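Local coordinates for DNA damage response protein Rtt109, putative (PDB 5ZB9) that probably transfers acetyl groups from acetyl-CoA to lysines of histone H3, acting in chromatin assembly and the DNA damage response, at residues L13-P18 with E467-T472; K22-H27 with G463-G468; E46-F51 with Y81-L86. All blocks are in the same frame, centred on the assembly; numbering follows the deposited sequence.

How the contacts relate
The chain starts in helix 9-16 and passes through a short loop into strand 22-35. The end of the modelled chain, strand 464-467 and the residues after it, returns to both. Contact 2 pairs the two strands, and contact 1 lays those last residues against the end of the helix. The two share Glu-467 and Gly-468. The helix packs on the paired strands through Leu-13 and Ala-14, and Leu-17 just after it packs on Val-23. Both close loops of over 400 residues. Contact 3 closes a short loop nested inside both, where strands 50-61 and 71-82 form a hairpin. It lies across the chain's centre from contact 1. Strand 50-61 neighbours strand 22-35, placing contacts 2 and 3 in one sheet.

Contact 1: L13-P18 with E467-T472; sequences LAKVLP and EGRNAT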
ATOM      1  N   LEU A  13       0.082 -18.175   0.874  1.00 30.84           N
ATOM      2  CA  LEU A  13       1.497 -17.946   1.104  1.00 32.12           C
ATOM      3  C   LEU A  13       2.304 -19.222   0.911  1.00 30.39           C
ATOM      4  O   LEU A  13       3.426 -19.188   0.404  1.00 35.41           O
ATOM      5  CB  LEU A  13       1.695 -17.383   2.515  1.00 27.10           C
ATOM      6  CG  LEU A  13       3.072 -16.897   2.944  1.00 34.31           C
ATOM      7  CD1 LEU A  13       3.573 -15.823   2.002  1.00 28.84           C
ATOM      8  CD2 LEU A  13       2.988 -16.362   4.360  1.00 29.04           C
ATOM      9  N   ALA A  14       1.724 -20.344   1.320  1.00 29.08           N
ATOM     10  CA  ALA A  14       2.383 -21.643   1.215  1.00 35.19           C
ATOM     11  C   ALA A  14       2.618 -22.023  -0.237  1.00 33.77           C
ATOM     12  O   ALA A  14       3.635 -22.625  -0.581  1.00 33.58           O
ATOM     13  CB  ALA A  14       1.561 -22.714   1.910  1.00 33.15           C
ATOM     14  N   LYS A  15       1.666 -21.661  -1.088  1.00 33.78           N
ATOM     15  CA  LYS A  15       1.749 -21.969  -2.509  1.00 39.83           C
ATOM     16  C   LYS A  15       2.860 -21.208  -3.246  1.00 41.53           C
ATOM     17  O   LYS A  15       3.342 -21.675  -4.275  1.00 41.96           O
ATOM     18  CB  LYS A  15       0.415 -21.679  -3.190  1.00 34.72           C
ATOM     19  CG  LYS A  15      -0.732 -22.573  -2.785  1.00 31.29           C
ATOM     20  CD  LYS A  15      -1.872 -22.374  -3.771  1.00 37.77           C
ATOM     21  CE  LYS A  15      -3.168 -22.975  -3.283  1.00 50.06           C
ATOM     22  NZ  LYS A  15      -3.810 -22.123  -2.246  1.00 57.90           N
ATOM     23  N   VAL A  16       3.260 -20.039  -2.742  1.00 39.01           N
ATOM     24  CA  VAL A  16       4.271 -19.246  -3.442  1.00 35.00           C
ATOM     25  C   VAL A  16       5.665 -19.410  -2.843  1.00 32.08           C
ATOM     26  O   VAL A  16       6.663 -19.174  -3.521  1.00 36.65           O
ATOM     27  CB  VAL A  16       3.909 -17.735  -3.476  1.00 33.50           C
ATOM     28  CG1 VAL A  16       2.501 -17.535  -4.004  1.00 32.05           C
ATOM     29  CG2 VAL A  16       4.066 -17.086  -2.106  1.00 30.88           C
ATOM     30  N   LEU A  17       5.743 -19.821  -1.583  1.00 36.42           N
ATOM     31  CA  LEU A  17       7.051 -19.987  -0.941  1.00 36.45           C
ATOM     32  C   LEU A  17       7.729 -21.251  -1.441  1.00 34.27           C
ATOM     33  O   LEU A  17       7.069 -22.250  -1.702  1.00 39.48           O
ATOM     34  CB  LEU A  17       6.920 -20.022   0.589  1.00 32.41           C
ATOM     35  CG  LEU A  17       6.531 -18.704   1.269  1.00 38.94           C
ATOM     36  CD1 LEU A  17       6.349 -18.892   2.758  1.00 32.48           C
ATOM     37  CD2 LEU A  17       7.575 -17.631   0.998  1.00 36.70           C
ATOM     38  N   PRO A  18       9.057 -21.206  -1.598  1.00 41.82           N
ATOM     39  CA  PRO A  18       9.792 -22.397  -2.036  1.00 35.06           C
ATOM     40  C   PRO A  18       9.588 -23.586  -1.100  1.00 41.07           C
ATOM     41  O   PRO A  18       9.504 -23.414   0.117  1.00 38.97           O
ATOM     42  CB  PRO A  18      11.249 -21.935  -2.017  1.00 31.70           C
ATOM     43  CG  PRO A  18      11.174 -20.454  -2.193  1.00 40.22           C
ATOM     44  CD  PRO A  18       9.926 -20.020  -1.493  1.00 41.01           C
ATOM     45  N   GLU A 467       4.440 -23.923   5.578  1.00 29.74           N
ATOM     46  CA  GLU A 467       5.545 -24.553   4.879  1.00 35.72           C
ATOM     47  C   GLU A 467       5.349 -24.386   3.384  1.00 32.43           C
ATOM     48  O   GLU A 467       4.285 -24.708   2.855  1.00 32.21           O
ATOM     49  CB  GLU A 467       5.658 -26.028   5.250  1.00 40.24           C
ATOM     50  CG  GLU A 467       7.011 -26.641   4.924  1.00 49.10           C
ATOM     51  CD  GLU A 467       7.059 -28.138   5.198  1.00 62.81           C
ATOM     52  OE1 GLU A 467       8.021 -28.797   4.742  1.00 64.30           O
ATOM     53  OE2 GLU A 467       6.133 -28.652   5.866  1.00 63.41           O
ATOM     54  N   GLY A 468       6.373 -23.864   2.713  1.00 34.32           N
ATOM     55  CA  GLY A 468       6.330 -23.674   1.275  1.00 35.46           C
ATOM     56  C   GLY A 468       6.033 -24.943   0.489  1.00 39.92           C
ATOM     57  O   GLY A 468       6.403 -26.048   0.895  1.00 36.92           O
ATOM     58  N   ARG A 469       5.376 -24.765  -0.652  1.00 39.84           N
ATOM     59  CA  ARG A 469       4.919 -25.859  -1.498  1.00 40.11           C
ATOM     60  C   ARG A 469       5.361 -25.672  -2.946  1.00 44.95           C
ATOM     61  O   ARG A 469       5.249 -26.585  -3.762  1.00 48.28           O
ATOM     62  CB  ARG A 469       3.396 -25.952  -1.458  1.00 34.80           C
ATOM     63  CG  ARG A 469       2.840 -27.099  -0.677  1.00 40.73           C
ATOM     64  CD  ARG A 469       1.321 -27.079  -0.773  1.00 39.50           C
ATOM     65  NE  ARG A 469       0.715 -26.359   0.340  1.00 33.43           N
ATOM     66  CZ  ARG A 469      -0.512 -25.858   0.317  1.00 35.24           C
ATOM     67  NH1 ARG A 469      -1.254 -25.986  -0.772  1.00 36.86           N
ATOM     68  NH2 ARG A 469      -0.993 -25.225   1.379  1.00 39.93           N
ATOM     69  N   ASN A 470       5.824 -24.468  -3.265  1.00 47.86           N
ATOM     70  CA  ASN A 470       6.196 -24.113  -4.632  1.00 50.73           C
ATOM     71  C   ASN A 470       7.487 -24.801  -5.054  1.00 50.02           C
ATOM     72  O   ASN A 470       8.530 -24.595  -4.444  1.00 47.18           O
ATOM     73  CB  ASN A 470       6.334 -22.595  -4.760  1.00 48.46           C
ATOM     74  CG  ASN A 470       6.520 -22.148  -6.187  1.00 52.66           C
ATOM     75  OD1 ASN A 470       7.636 -21.855  -6.613  1.00 69.39           O
ATOM     76  ND2 ASN A 470       5.429 -22.090  -6.937  1.00 45.45           N
ATOM     77  N   ALA A 471       7.415 -25.622  -6.098  1.00 58.26           N
ATOM     78  CA  ALA A 471       8.554 -26.455  -6.478  1.00 64.32           C
ATOM     79  C   ALA A 471       9.254 -25.945  -7.734  1.00 63.64           C
ATOM     80  O   ALA A 471      10.290 -26.474  -8.133  1.00 71.30           O
ATOM     81  CB  ALA A 471       8.106 -27.904  -6.672  1.00 55.15           C
ATOM     82  N   THR A 472       8.693 -24.909  -8.347  1.00 64.24           N
ATOM     83  CA  THR A 472       9.242 -24.371  -9.586  1.00 61.57           C
ATOM     84  C   THR A 472      10.513 -23.560  -9.339  1.00 68.53           C
ATOM     85  O   THR A 472      10.458 -22.427  -8.859  1.00 72.16           O
ATOM     86  CB  THR A 472       8.214 -23.487 -10.306  1.00 63.12           C
ATOM     87  OG1 THR A 472       8.035 -22.267  -9.575  1.00 71.63           O
ATOM     88  CG2 THR A 472       6.876 -24.213 -10.421  1.00 54.98           C
TER
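Gly-468, Arg-469 and Asn-470 run past the last turn of helix 9-16 and the residues after it, and the backbones meet in a single bridge, Pro-18 CA to Asn-470 CA, 4.8 Å. Arg-469 N donates to Ala-14 O at 2.8 Å. This bond is bent, with 131° at the hydrogen, and the same N-H makes a weak second bond to Leu-17 O. Asn-470 N also donates to Leu-17 O, at 3.0 Å. Gly-468 has no side chain; a CB there would run into the carbonyl oxygens of Pro-18 and Leu-17. Gly-468 CA makes a C-H...O contact with Pro-18 O at 3.4 Å.

Ala-14 CB points at this segment. The Arg-469 chain bends at chi3 (-93°), and Arg-469 NH2 lies 3.6 Å from Ala-14 CB. Lys-15 runs beside Arg-469, with Lys-15 CG 4.0 Å from Arg-469 NH1. Both chains form salt bridges to Asp-11, which probably offsets the repulsion of their like charges. Asn-470 CB sits 3.2 Å from Lys-15 O. Asn-470 holds CG anti to its backbone N (chi1 -172°), and ND2 makes a weak bond to the same oxygen.

Leu-17 and Pro-18 also touch Leu-111, next to Leu-112, which binds CoA in another structure of this protein; no CoA is present here. Main-chain N-H groups of 467-472 bind Ala-14 O in the last turn of helix 9-16 and Leu-17 O just after it, joining the segment after strand 464-467 to the N-terminal helix.

Contact 2: K22-H27 with G463-G468; sequences KVTIRH and GQRVEG
Thr-24 and Arg-465 face each other on one side of the strand pair, and their side chains cross obliquely. Thr-24 turns OG1 anti to its carbonyl carbon (chi1 -60°), and OG1 meets the guanidinium at its edge and in its plane. Arg-465 NH1 donates to Thr-24 OG1 at 2.7 Å. NH1 also has a salt bridge to Glu-70, whose other carboxylate oxygen binds Arg-26, so one acid serves two arginines.

Lys-22 and Glu-467 share this face. Both chains are extended and run side by side, with Lys-22 CG 3.6 Å from Glu-467 CG. Their charges are near but make no salt bridge, and Lys-22 NZ pairs with Glu-65 instead.

The other face carries Val-23, Ile-25, Gln-464 and Val-466. Gln-464 holds CG between its backbone N and carbonyl carbon (chi1 63°), and Ile-25 holds CG1 likewise. The two chains run alongside each other, with Ile-25 CG1 3.8 Å from Gln-464 CG. Gln-464 OE1 is bound by His-416. Val-466 CG2 meets Ile-25 CG1 at 4.0 Å. Helix 9-16 packs on this face, with Leu-13 on Ile-25 and Ala-14 on Val-466.

Four backbone bonds join the strands, among them Val-466 N to Val-23 O at 2.7 Å and Ile-25 N to Gln-464 O at 2.9 Å. This is a twisted antiparallel pair, by which the last strand seen in the model joins the central mixed sheet of the acetyltransferase fold.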
ATOM      1  N   LYS A  22      10.027 -22.728   5.836  1.00 31.96           N
ATOM      2  CA  LYS A  22       9.068 -22.713   6.929  1.00 31.20           C
ATOM      3  C   LYS A  22       9.070 -21.374   7.642  1.00 28.50           C
ATOM      4  O   LYS A  22      10.101 -20.923   8.132  1.00 31.42           O
ATOM      5  CB  LYS A  22       9.372 -23.833   7.928  1.00 28.91           C
ATOM      6  CG  LYS A  22       9.360 -25.216   7.304  1.00 49.44           C
ATOM      7  CD  LYS A  22       9.730 -26.298   8.306  1.00 51.43           C
ATOM      8  CE  LYS A  22       9.639 -27.674   7.672  1.00 59.57           C
ATOM      9  NZ  LYS A  22       9.890 -28.748   8.671  1.00 72.85           N
ATOM     10  N   VAL A  23       7.911 -20.735   7.700  1.00 22.31           N
ATOM     11  CA  VAL A  23       7.779 -19.502   8.465  1.00 28.12           C
ATOM     12  C   VAL A  23       6.513 -19.543   9.304  1.00 25.39           C
ATOM     13  O   VAL A  23       5.645 -20.389   9.097  1.00 28.75           O
ATOM     14  CB  VAL A  23       7.739 -18.257   7.548  1.00 27.27           C
ATOM     15  CG1 VAL A  23       9.028 -18.140   6.740  1.00 21.37           C
ATOM     16  CG2 VAL A  23       6.521 -18.316   6.632  1.00 18.15           C
ATOM     17  N   THR A  24       6.406 -18.622  10.250  1.00 26.31           N
ATOM     18  CA  THR A  24       5.203 -18.486  11.058  1.00 23.37           C
ATOM     19  C   THR A  24       4.609 -17.113  10.787  1.00 23.66           C
ATOM     20  O   THR A  24       5.343 -16.129  10.705  1.00 23.10           O
ATOM     21  CB  THR A  24       5.503 -18.647  12.563  1.00 24.81           C
ATOM     22  OG1 THR A  24       6.065 -19.943  12.798  1.00 31.29           O
ATOM     23  CG2 THR A  24       4.243 -18.473  13.400  1.00 22.62           C
ATOM     24  N   ILE A  25       3.290 -17.041  10.636  1.00 23.05           N
ATOM     25  CA  ILE A  25       2.648 -15.766  10.359  1.00 24.14           C
ATOM     26  C   ILE A  25       1.626 -15.383  11.421  1.00 25.23           C
ATOM     27  O   ILE A  25       0.908 -16.227  11.964  1.00 25.72           O
ATOM     28  CB  ILE A  25       1.958 -15.766   8.975  1.00 17.27           C
ATOM     29  CG1 ILE A  25       0.910 -16.875   8.891  1.00 16.94           C
ATOM     30  CG2 ILE A  25       2.983 -15.934   7.890  1.00 16.06           C
ATOM     31  CD1 ILE A  25       0.006 -16.749   7.707  1.00 18.76           C
ATOM     32  N   ARG A  26       1.583 -14.093  11.719  1.00 21.36           N
ATOM     33  CA  ARG A  26       0.553 -13.545  12.576  1.00 22.67           C
ATOM     34  C   ARG A  26      -0.027 -12.323  11.878  1.00 28.51           C
ATOM     35  O   ARG A  26       0.641 -11.309  11.671  1.00 27.99           O
ATOM     36  CB  ARG A  26       1.106 -13.202  13.962  1.00 22.47           C
ATOM     37  CG  ARG A  26       1.576 -14.439  14.729  1.00 26.62           C
ATOM     38  CD  ARG A  26       2.229 -14.120  16.077  1.00 24.52           C
ATOM     39  NE  ARG A  26       2.544 -15.345  16.812  1.00 27.74           N
ATOM     40  CZ  ARG A  26       3.705 -15.991  16.736  1.00 29.77           C
ATOM     41  NH1 ARG A  26       4.680 -15.526  15.968  1.00 27.26           N
ATOM     42  NH2 ARG A  26       3.895 -17.102  17.432  1.00 31.99           N
ATOM     43  N   HIS A  27      -1.278 -12.458  11.478  1.00 22.27           N
ATOM     44  CA  HIS A  27      -1.990 -11.414  10.795  1.00 19.15           C
ATOM     45  C   HIS A  27      -3.023 -10.843  11.762  1.00 27.58           C
ATOM     46  O   HIS A  27      -3.962 -11.528  12.155  1.00 25.10           O
ATOM     47  CB  HIS A  27      -2.637 -11.987   9.528  1.00 23.52           C
ATOM     48  CG  HIS A  27      -3.580 -11.052   8.841  1.00 24.24           C
ATOM     49  ND1 HIS A  27      -4.525 -11.490   7.938  1.00 25.53           N
ATOM     50  CD2 HIS A  27      -3.730  -9.709   8.920  1.00 23.24           C
ATOM     51  CE1 HIS A  27      -5.217 -10.456   7.492  1.00 28.09           C
ATOM     52  NE2 HIS A  27      -4.756  -9.365   8.076  1.00 26.59           N
ATOM     53  N   GLY A 463      -1.886 -17.135  15.315  1.00 28.01           N
ATOM     54  CA  GLY A 463      -1.187 -17.309  14.056  1.00 27.32           C
ATOM     55  C   GLY A 463      -1.203 -18.726  13.535  1.00 27.44           C
ATOM     56  O   GLY A 463      -2.040 -19.541  13.924  1.00 32.53           O
ATOM     57  N   GLN A 464      -0.282 -19.016  12.629  1.00 25.65           N
ATOM     58  CA  GLN A 464      -0.126 -20.371  12.125  1.00 25.68           C
ATOM     59  C   GLN A 464       1.227 -20.517  11.479  1.00 21.99           C
ATOM     60  O   GLN A 464       1.881 -19.532  11.135  1.00 27.03           O
ATOM     61  CB  GLN A 464      -1.226 -20.732  11.125  1.00 27.19           C
ATOM     62  CG  GLN A 464      -1.241 -19.891   9.865  1.00 25.51           C
ATOM     63  CD  GLN A 464      -2.458 -20.175   8.997  1.00 29.72           C
ATOM     64  OE1 GLN A 464      -3.467 -19.482   9.079  1.00 31.67           O
ATOM     65  NE2 GLN A 464      -2.364 -21.199   8.160  1.00 31.32           N
ATOM     66  N   ARG A 465       1.647 -21.760  11.323  1.00 25.02           N
ATOM     67  CA  ARG A 465       2.916 -22.050  10.696  1.00 23.54           C
ATOM     68  C   ARG A 465       2.674 -22.442   9.250  1.00 23.73           C
ATOM     69  O   ARG A 465       1.682 -23.096   8.928  1.00 28.47           O
ATOM     70  CB  ARG A 465       3.650 -23.151  11.457  1.00 20.22           C
ATOM     71  CG  ARG A 465       3.899 -22.811  12.903  1.00 22.67           C
ATOM     72  CD  ARG A 465       5.187 -23.452  13.382  1.00 23.73           C
ATOM     73  NE  ARG A 465       5.253 -23.541  14.838  1.00 26.77           N
ATOM     74  CZ  ARG A 465       5.566 -22.530  15.645  1.00 25.53           C
ATOM     75  NH1 ARG A 465       5.829 -21.331  15.149  1.00 23.90           N
ATOM     76  NH2 ARG A 465       5.607 -22.719  16.954  1.00 28.19           N
ATOM     77  N   VAL A 466       3.580 -22.017   8.383  1.00 27.49           N
ATOM     78  CA  VAL A 466       3.429 -22.204   6.950  1.00 28.39           C
ATOM     79  C   VAL A 466       4.656 -22.882   6.368  1.00 28.54           C
ATOM     80  O   VAL A 466       5.786 -22.471   6.634  1.00 31.75           O
ATOM     81  CB  VAL A 466       3.221 -20.863   6.230  1.00 30.09           C
ATOM     82  CG1 VAL A 466       3.088 -21.087   4.738  1.00 30.19           C
ATOM     83  CG2 VAL A 466       2.003 -20.145   6.789  1.00 29.62           C
ATOM     84  N   GLU A 467       4.440 -23.923   5.578  1.00 29.74           N
ATOM     85  CA  GLU A 467       5.545 -24.553   4.879  1.00 35.72           C
ATOM     86  C   GLU A 467       5.349 -24.386   3.384  1.00 32.43           C
ATOM     87  O   GLU A 467       4.285 -24.708   2.855  1.00 32.21           O
ATOM     88  CB  GLU A 467       5.658 -26.028   5.250  1.00 40.24           C
ATOM     89  CG  GLU A 467       7.011 -26.641   4.924  1.00 49.10           C
ATOM     90  CD  GLU A 467       7.059 -28.138   5.198  1.00 62.81           C
ATOM     91  OE1 GLU A 467       8.021 -28.797   4.742  1.00 64.30           O
ATOM     92  OE2 GLU A 467       6.133 -28.652   5.866  1.00 63.41           O
ATOM     93  N   GLY A 468       6.373 -23.864   2.713  1.00 34.32           N
ATOM     94  CA  GLY A 468       6.330 -23.674   1.275  1.00 35.46           C
ATOM     95  C   GLY A 468       6.033 -24.943   0.489  1.00 39.92           C
ATOM     96  O   GLY A 468       6.403 -26.048   0.895  1.00 36.92           O
TER

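Contact 3: E46-F51 with Y81-L86; sequences EPESTF and YGTAHL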
ATOM      1  N   GLU A  46     -19.351  18.222   1.096  1.00 48.50           N
ATOM      2  CA  GLU A  46     -18.827  17.503   2.244  1.00 47.07           C
ATOM      3  C   GLU A  46     -17.859  16.421   1.768  1.00 45.38           C
ATOM      4  O   GLU A  46     -17.926  15.989   0.614  1.00 44.78           O
ATOM      5  CB  GLU A  46     -19.969  16.894   3.065  1.00 54.84           C
ATOM      6  CG  GLU A  46     -20.802  17.920   3.833  1.00 59.95           C
ATOM      7  CD  GLU A  46     -19.977  18.719   4.835  1.00 73.10           C
ATOM      8  OE1 GLU A  46     -19.164  18.109   5.565  1.00 66.17           O
ATOM      9  OE2 GLU A  46     -20.140  19.960   4.889  1.00 82.04           O
ATOM     10  N   PRO A  47     -16.936  15.999   2.647  1.00 41.04           N
ATOM     11  CA  PRO A  47     -16.014  14.903   2.330  1.00 38.57           C
ATOM     12  C   PRO A  47     -16.754  13.586   2.124  1.00 41.18           C
ATOM     13  O   PRO A  47     -17.829  13.399   2.693  1.00 42.92           O
ATOM     14  CB  PRO A  47     -15.118  14.822   3.569  1.00 37.96           C
ATOM     15  CG  PRO A  47     -15.277  16.125   4.252  1.00 42.58           C
ATOM     16  CD  PRO A  47     -16.664  16.579   3.971  1.00 35.53           C
ATOM     17  N   GLU A  48     -16.189  12.684   1.330  1.00 39.27           N
ATOM     18  CA  GLU A  48     -16.805  11.381   1.142  1.00 37.62           C
ATOM     19  C   GLU A  48     -16.729  10.585   2.429  1.00 36.83           C
ATOM     20  O   GLU A  48     -15.719  10.616   3.128  1.00 38.85           O
ATOM     21  CB  GLU A  48     -16.142  10.614  -0.006  1.00 40.96           C
ATOM     22  CG  GLU A  48     -16.252  11.331  -1.335  1.00 54.91           C
ATOM     23  CD  GLU A  48     -16.049  10.421  -2.525  1.00 65.55           C
ATOM     24  OE1 GLU A  48     -16.027   9.186  -2.335  1.00 73.54           O
ATOM     25  OE2 GLU A  48     -15.914  10.944  -3.655  1.00 71.55           O
ATOM     26  N   SER A  49     -17.818   9.901   2.752  1.00 37.78           N
ATOM     27  CA  SER A  49     -17.846   9.003   3.891  1.00 37.24           C
ATOM     28  C   SER A  49     -16.840   7.875   3.675  1.00 36.39           C
ATOM     29  O   SER A  49     -16.911   7.151   2.680  1.00 33.41           O
ATOM     30  CB  SER A  49     -19.250   8.438   4.096  1.00 32.57           C
ATOM     31  OG  SER A  49     -19.260   7.537   5.191  1.00 40.28           O
ATOM     32  N   THR A  50     -15.906   7.728   4.607  1.00 35.90           N
ATOM     33  CA  THR A  50     -14.786   6.813   4.419  1.00 31.81           C
ATOM     34  C   THR A  50     -14.538   5.955   5.658  1.00 31.82           C
ATOM     35  O   THR A  50     -14.560   6.448   6.790  1.00 34.43           O
ATOM     36  CB  THR A  50     -13.490   7.595   4.062  1.00 34.76           C
ATOM     37  OG1 THR A  50     -13.738   8.460   2.944  1.00 31.57           O
ATOM     38  CG2 THR A  50     -12.359   6.648   3.710  1.00 30.30           C
ATOM     39  N   PHE A  51     -14.306   4.667   5.444  1.00 32.98           N
ATOM     40  CA  PHE A  51     -13.950   3.781   6.544  1.00 33.46           C
ATOM     41  C   PHE A  51     -12.554   3.224   6.324  1.00 34.72           C
ATOM     42  O   PHE A  51     -12.113   3.079   5.185  1.00 32.58           O
ATOM     43  CB  PHE A  51     -14.972   2.650   6.679  1.00 39.39           C
ATOM     44  CG  PHE A  51     -16.346   3.130   7.052  1.00 44.63           C
ATOM     45  CD1 PHE A  51     -17.229   3.575   6.076  1.00 40.02           C
ATOM     46  CD2 PHE A  51     -16.749   3.153   8.382  1.00 47.95           C
ATOM     47  CE1 PHE A  51     -18.492   4.030   6.420  1.00 48.07           C
ATOM     48  CE2 PHE A  51     -18.011   3.607   8.732  1.00 48.25           C
ATOM     49  CZ  PHE A  51     -18.885   4.044   7.748  1.00 47.61           C
ATOM     50  N   TYR A  81      -8.856   1.336   2.822  1.00 27.29           N
ATOM     51  CA  TYR A  81      -9.882   2.375   2.862  1.00 26.11           C
ATOM     52  C   TYR A  81     -11.055   1.993   1.974  1.00 29.39           C
ATOM     53  O   TYR A  81     -10.873   1.370   0.930  1.00 30.01           O
ATOM     54  CB  TYR A  81      -9.326   3.723   2.406  1.00 22.97           C
ATOM     55  CG  TYR A  81      -8.162   4.253   3.211  1.00 30.35           C
ATOM     56  CD1 TYR A  81      -6.849   3.945   2.865  1.00 25.25           C
ATOM     57  CD2 TYR A  81      -8.369   5.084   4.302  1.00 28.91           C
ATOM     58  CE1 TYR A  81      -5.789   4.440   3.591  1.00 25.01           C
ATOM     59  CE2 TYR A  81      -7.310   5.580   5.036  1.00 24.74           C
ATOM     60  CZ  TYR A  81      -6.026   5.257   4.678  1.00 26.96           C
ATOM     61  OH  TYR A  81      -4.976   5.757   5.412  1.00 31.16           O
ATOM     62  N   GLY A  82     -12.256   2.373   2.388  1.00 29.01           N
ATOM     63  CA  GLY A  82     -13.437   2.157   1.577  1.00 23.85           C
ATOM     64  C   GLY A  82     -14.332   3.377   1.516  1.00 27.69           C
ATOM     65  O   GLY A  82     -14.634   3.992   2.534  1.00 32.02           O
ATOM     66  N   THR A  83     -14.721   3.749   0.304  1.00 31.09           N
ATOM     67  CA  THR A  83     -15.831   4.668   0.084  1.00 38.15           C
ATOM     68  C   THR A  83     -16.878   3.938  -0.752  1.00 39.89           C
ATOM     69  O   THR A  83     -16.727   2.753  -1.052  1.00 35.29           O
ATOM     70  CB  THR A  83     -15.409   5.964  -0.649  1.00 33.75           C
ATOM     71  OG1 THR A  83     -14.919   5.639  -1.957  1.00 34.71           O
ATOM     72  CG2 THR A  83     -14.347   6.716   0.134  1.00 27.18           C
ATOM     73  N   ALA A  84     -17.932   4.639  -1.142  1.00 39.99           N
ATOM     74  CA  ALA A  84     -18.962   4.009  -1.942  1.00 36.56           C
ATOM     75  C   ALA A  84     -18.408   3.619  -3.307  1.00 39.31           C
ATOM     76  O   ALA A  84     -18.862   2.644  -3.900  1.00 42.68           O
ATOM     77  CB  ALA A  84     -20.152   4.920  -2.089  1.00 32.78           C
ATOM     78  N   HIS A  85     -17.408   4.355  -3.794  1.00 36.93           N
ATOM     79  CA  HIS A  85     -16.939   4.147  -5.168  1.00 42.19           C
ATOM     80  C   HIS A  85     -15.474   3.725  -5.333  1.00 34.62           C
ATOM     81  O   HIS A  85     -15.023   3.482  -6.455  1.00 33.56           O
ATOM     82  CB  HIS A  85     -17.187   5.416  -5.985  1.00 43.05           C
ATOM     83  CG  HIS A  85     -18.634   5.778  -6.096  1.00 58.72           C
ATOM     84  ND1 HIS A  85     -19.583   4.902  -6.581  1.00 56.43           N
ATOM     85  CD2 HIS A  85     -19.297   6.913  -5.772  1.00 60.96           C
ATOM     86  CE1 HIS A  85     -20.767   5.485  -6.557  1.00 59.30           C
ATOM     87  NE2 HIS A  85     -20.622   6.706  -6.071  1.00 65.01           N
ATOM     88  N   LEU A  86     -14.739   3.612  -4.232  1.00 32.94           N
ATOM     89  CA  LEU A  86     -13.336   3.218  -4.317  1.00 28.91           C
ATOM     90  C   LEU A  86     -12.880   2.404  -3.113  1.00 30.61           C
ATOM     91  O   LEU A  86     -13.160   2.768  -1.968  1.00 27.76           O
ATOM     92  CB  LEU A  86     -12.447   4.454  -4.461  1.00 25.88           C
ATOM     93  CG  LEU A  86     -10.949   4.243  -4.685  1.00 27.44           C
ATOM     94  CD1 LEU A  86     -10.672   3.523  -6.012  1.00 20.38           C
ATOM     95  CD2 LEU A  86     -10.219   5.581  -4.625  1.00 20.46           C
TER
HETATM   96  O   HOH W   1     -13.049   7.944  -3.496  1.00 45.39           O
HETATM   97  O   HOH W   2     -18.540   7.170   0.490  1.00 42.38           O
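Phe-51 and Gly-82 form an antiparallel, hydrogen-bonded pair in the hairpin of strands 50-61 and 71-82, at the end away from its connecting loop. Phe-51 N donates to Gly-82 O at 3.0 Å, and Gly-82 N returns a bond to Phe-51 O at 2.9 Å. The first is nearly straight, with 167° at the hydrogen. Thr-50 CA adds a C-H...O contact to Gly-82 O at 3.4 Å.

Strand 86-96 follows and pairs antiparallel with strand 71-82, so the three strands make a beta meander. Thr-83 sits at the turn between the last two. Its N bonds to Leu-86 O. Thr-83 holds OG1 between its backbone N and carbonyl carbon (chi1 63°), where it receives weak bonds from His-85 N and Leu-86 N.

The side chains of Thr-50 and Thr-83 extend next to each other in a common direction. Thr-83 CG2 touches Thr-50 OG1 at 3.4 Å. Thr-50 OG1 donates to Glu-48 O at 2.9 Å, approaching from well above the carbonyl plane. The Glu-48 side chain comes across Thr-83, with Glu-48 OE1 3.7 Å from Thr-83 CB. Glu-48 OE1 also makes a hydrogen bond to Ser-337 OG. Where the backbones part, a water links them: it donates to Ser-49 O at 2.7 Å and accepts from Ala-84 N at 3.1 Å.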